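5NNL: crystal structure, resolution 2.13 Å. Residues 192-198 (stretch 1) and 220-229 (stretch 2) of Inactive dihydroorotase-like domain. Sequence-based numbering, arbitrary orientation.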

# COMPACT_ATOMS: atom_id res chain seq x y z
N PRO A 192 -2.11 -8.30 22.36
CA PRO A 192 -2.51 -7.15 23.17
C PRO A 192 -1.46 -6.04 23.19
O PRO A 192 -1.82 -4.86 23.26
CB PRO A 192 -2.72 -7.75 24.57
CG PRO A 192 -2.87 -9.23 24.35
CD PRO A 192 -2.02 -9.54 23.15
N GLY A 193 -0.18 -6.39 23.12
CA GLY A 193 0.88 -5.40 23.10
C GLY A 193 0.98 -4.59 21.82
O GLY A 193 1.67 -3.57 21.80
N CYS A 194 0.30 -5.02 20.75
CA CYS A 194 0.39 -4.37 19.44
C CYS A 194 -0.75 -3.35 19.33
O CYS A 194 -1.85 -3.67 18.87
CB CYS A 194 0.32 -5.40 18.33
SG CYS A 194 1.55 -6.74 18.40
N HIS A 195 -0.49 -2.11 19.75
CA HIS A 195 -1.51 -1.07 19.70
C HIS A 195 -1.64 -0.45 18.32
O HIS A 195 -2.50 0.43 18.13
CB HIS A 195 -1.21 0.01 20.75
CG HIS A 195 -0.99 -0.54 22.12
ND1 HIS A 195 -2.00 -1.13 22.86
CD2 HIS A 195 0.12 -0.60 22.89
CE1 HIS A 195 -1.51 -1.53 24.02
NE2 HIS A 195 -0.23 -1.22 24.07
N PHE A 196 -0.83 -0.87 17.35
CA PHE A 196 -1.02 -0.48 15.96
C PHE A 196 -2.01 -1.38 15.23
O PHE A 196 -2.45 -1.03 14.13
CB PHE A 196 0.32 -0.48 15.21
CG PHE A 196 1.16 -1.70 15.48
CD1 PHE A 196 0.98 -2.86 14.75
CD2 PHE A 196 2.13 -1.68 16.47
CE1 PHE A 196 1.75 -3.99 15.00
CE2 PHE A 196 2.90 -2.80 16.72
CZ PHE A 196 2.71 -3.95 15.99
N LEU A 197 -2.37 -2.51 15.82
CA LEU A 197 -3.45 -3.33 15.29
C LEU A 197 -4.79 -2.81 15.79
O LEU A 197 -4.87 -2.15 16.83
CB LEU A 197 -3.27 -4.78 15.72
CG LEU A 197 -2.12 -5.58 15.12
CD1 LEU A 197 -2.06 -6.96 15.77
CD2 LEU A 197 -2.27 -5.72 13.62
N PRO A 198 -5.87 -3.09 15.07
CA PRO A 198 -7.20 -2.69 15.55
C PRO A 198 -7.63 -3.52 16.75
O PRO A 198 -7.22 -4.67 16.93
CB PRO A 198 -8.11 -2.96 14.35
CG PRO A 198 -7.43 -4.07 13.62
CD PRO A 198 -5.96 -3.79 13.77
N SER A 220 2.97 -0.73 5.64
CA SER A 220 4.09 -0.97 6.53
C SER A 220 3.68 -1.79 7.75
O SER A 220 4.54 -2.13 8.57
CB SER A 220 4.71 0.36 6.99
OG SER A 220 3.77 1.15 7.70
N LEU A 221 2.39 -2.12 7.87
CA LEU A 221 1.93 -2.88 9.03
C LEU A 221 2.61 -4.24 9.14
O LEU A 221 3.00 -4.61 10.26
CB LEU A 221 0.41 -3.04 8.97
CG LEU A 221 -0.23 -3.92 10.05
CD1 LEU A 221 0.16 -3.46 11.45
CD2 LEU A 221 -1.75 -3.92 9.89
N PRO A 222 2.78 -5.02 8.07
CA PRO A 222 3.52 -6.29 8.22
C PRO A 222 4.91 -6.08 8.76
O PRO A 222 5.36 -6.82 9.64
CB PRO A 222 3.54 -6.85 6.79
CG PRO A 222 2.38 -6.21 6.11
CD PRO A 222 2.27 -4.84 6.70
N TYR A 223 5.63 -5.07 8.25
CA TYR A 223 6.98 -4.80 8.73
C TYR A 223 6.96 -4.30 10.17
O TYR A 223 7.76 -4.74 11.00
CB TYR A 223 7.67 -3.79 7.82
CG TYR A 223 9.10 -3.53 8.23
CD1 TYR A 223 10.13 -4.30 7.71
CD2 TYR A 223 9.42 -2.54 9.16
CE1 TYR A 223 11.44 -4.08 8.08
CE2 TYR A 223 10.73 -2.32 9.54
CZ TYR A 223 11.74 -3.09 9.00
OH TYR A 223 13.04 -2.89 9.36
N GLN A 224 6.05 -3.37 10.48
CA GLN A 224 5.97 -2.86 11.85
C GLN A 224 5.69 -3.98 12.84
O GLN A 224 6.27 -4.01 13.93
CB GLN A 224 4.88 -1.79 11.93
CG GLN A 224 4.62 -1.28 13.34
CD GLN A 224 3.69 -0.08 13.35
OE1 GLN A 224 2.98 0.18 12.38
NE2 GLN A 224 3.70 0.66 14.45
N LEU A 225 4.82 -4.92 12.48
CA LEU A 225 4.51 -6.04 13.37
C LEU A 225 5.72 -6.92 13.59
O LEU A 225 6.06 -7.27 14.73
CB LEU A 225 3.35 -6.85 12.78
CG LEU A 225 2.87 -8.07 13.57
CD1 LEU A 225 2.10 -7.66 14.81
CD2 LEU A 225 2.02 -8.96 12.67
N ALA A 226 6.39 -7.33 12.50
CA ALA A 226 7.55 -8.20 12.63
C ALA A 226 8.64 -7.54 13.47
O ALA A 226 9.28 -8.20 14.30
CB ALA A 226 8.09 -8.56 11.25
N HIS A 227 8.88 -6.25 13.26
CA HIS A 227 9.90 -5.54 14.03
C HIS A 227 9.54 -5.49 15.51
O HIS A 227 10.38 -5.75 16.37
CB HIS A 227 10.09 -4.13 13.46
CG HIS A 227 11.22 -3.37 14.08
ND1 HIS A 227 12.28 -3.98 14.71
CD2 HIS A 227 11.44 -2.04 14.18
CE1 HIS A 227 13.11 -3.06 15.16
NE2 HIS A 227 12.63 -1.88 14.85
N PHE A 228 8.28 -5.17 15.82
CA PHE A 228 7.85 -5.11 17.21
C PHE A 228 7.97 -6.46 17.90
O PHE A 228 8.16 -6.52 19.12
CB PHE A 228 6.41 -4.61 17.28
CG PHE A 228 5.89 -4.44 18.68
CD1 PHE A 228 6.05 -3.24 19.35
CD2 PHE A 228 5.26 -5.49 19.33
CE1 PHE A 228 5.58 -3.08 20.64
CE2 PHE A 228 4.78 -5.34 20.62
CZ PHE A 228 4.94 -4.14 21.27
N LEU A 229 7.85 -7.56 17.15
CA LEU A 229 7.99 -8.90 17.70
C LEU A 229 9.41 -9.44 17.59
O LEU A 229 9.67 -10.56 18.03
CB LEU A 229 7.02 -9.86 17.02
CG LEU A 229 5.52 -9.61 17.22
CD1 LEU A 229 4.70 -10.67 16.50
CD2 LEU A 229 5.14 -9.57 18.70

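One phenylalanine is the largest single contributor to this contact: Phe 196 sits on an irregular loop, yet it touches four residues spread along two turns of the helix 221-228, and no hydrogen bond crosses between the stretches. It has 116 Å² covered by the helix stretch, out of 408 Å² buried in all.

Cys 194 to Leu 197 forms a type I beta turn, closed by a weak hydrogen bond from Leu 197 N to Cys 194 O (3.3 Å). Phe 196 takes its third position, with its CA-to-CB bond toward the helix and chi1 in the p well. On the other side, the helix satisfies its own backbone, as in Leu 225 N to Leu 221 O (2.9 Å) and Phe 228 N to Gln 224 O (3.0 Å), and the residues that meet the ring, Leu 221, Gln 224, Leu 225 and Phe 228, follow the three-and-four spacing of a single helical face.

The four approach the ring from several directions. Gln 224 lays its aliphatic stem over one face, with CG 3.9 Å from the centroid of the Phe 196 ring and almost on its normal, a CH-pi contact; its amide carbon stays over the same face, and Gln 224 NE2 is 3.5 Å from Phe 196 CD2. Leu 225 CD1 reaches the ring edge, 3.7 Å from Phe 196 CE1, while Leu 221 CD1 approaches obliquely, 3.5 Å from Phe 196 CD1. Phe 228, also at that edge, receives it on its face, the planes at 75° and the centroids 5.7 Å apart, so that the C-H at Phe 196 CE2 points toward the Phe 228 ring.

Flanking residues extend the apolar seam. Cys 194 SG, covalently bonded elsewhere in the structure, packs 3.7 Å from Leu 225 CD1, and Leu 197 CD2 lies 4.0 Å from Leu 221 CD1. Gly 193 O comes 3.4 Å from Phe 228 CZ. Apolar packing dominates, and the polar atoms that take part touch aromatic rings without hydrogen bonding across the stretches.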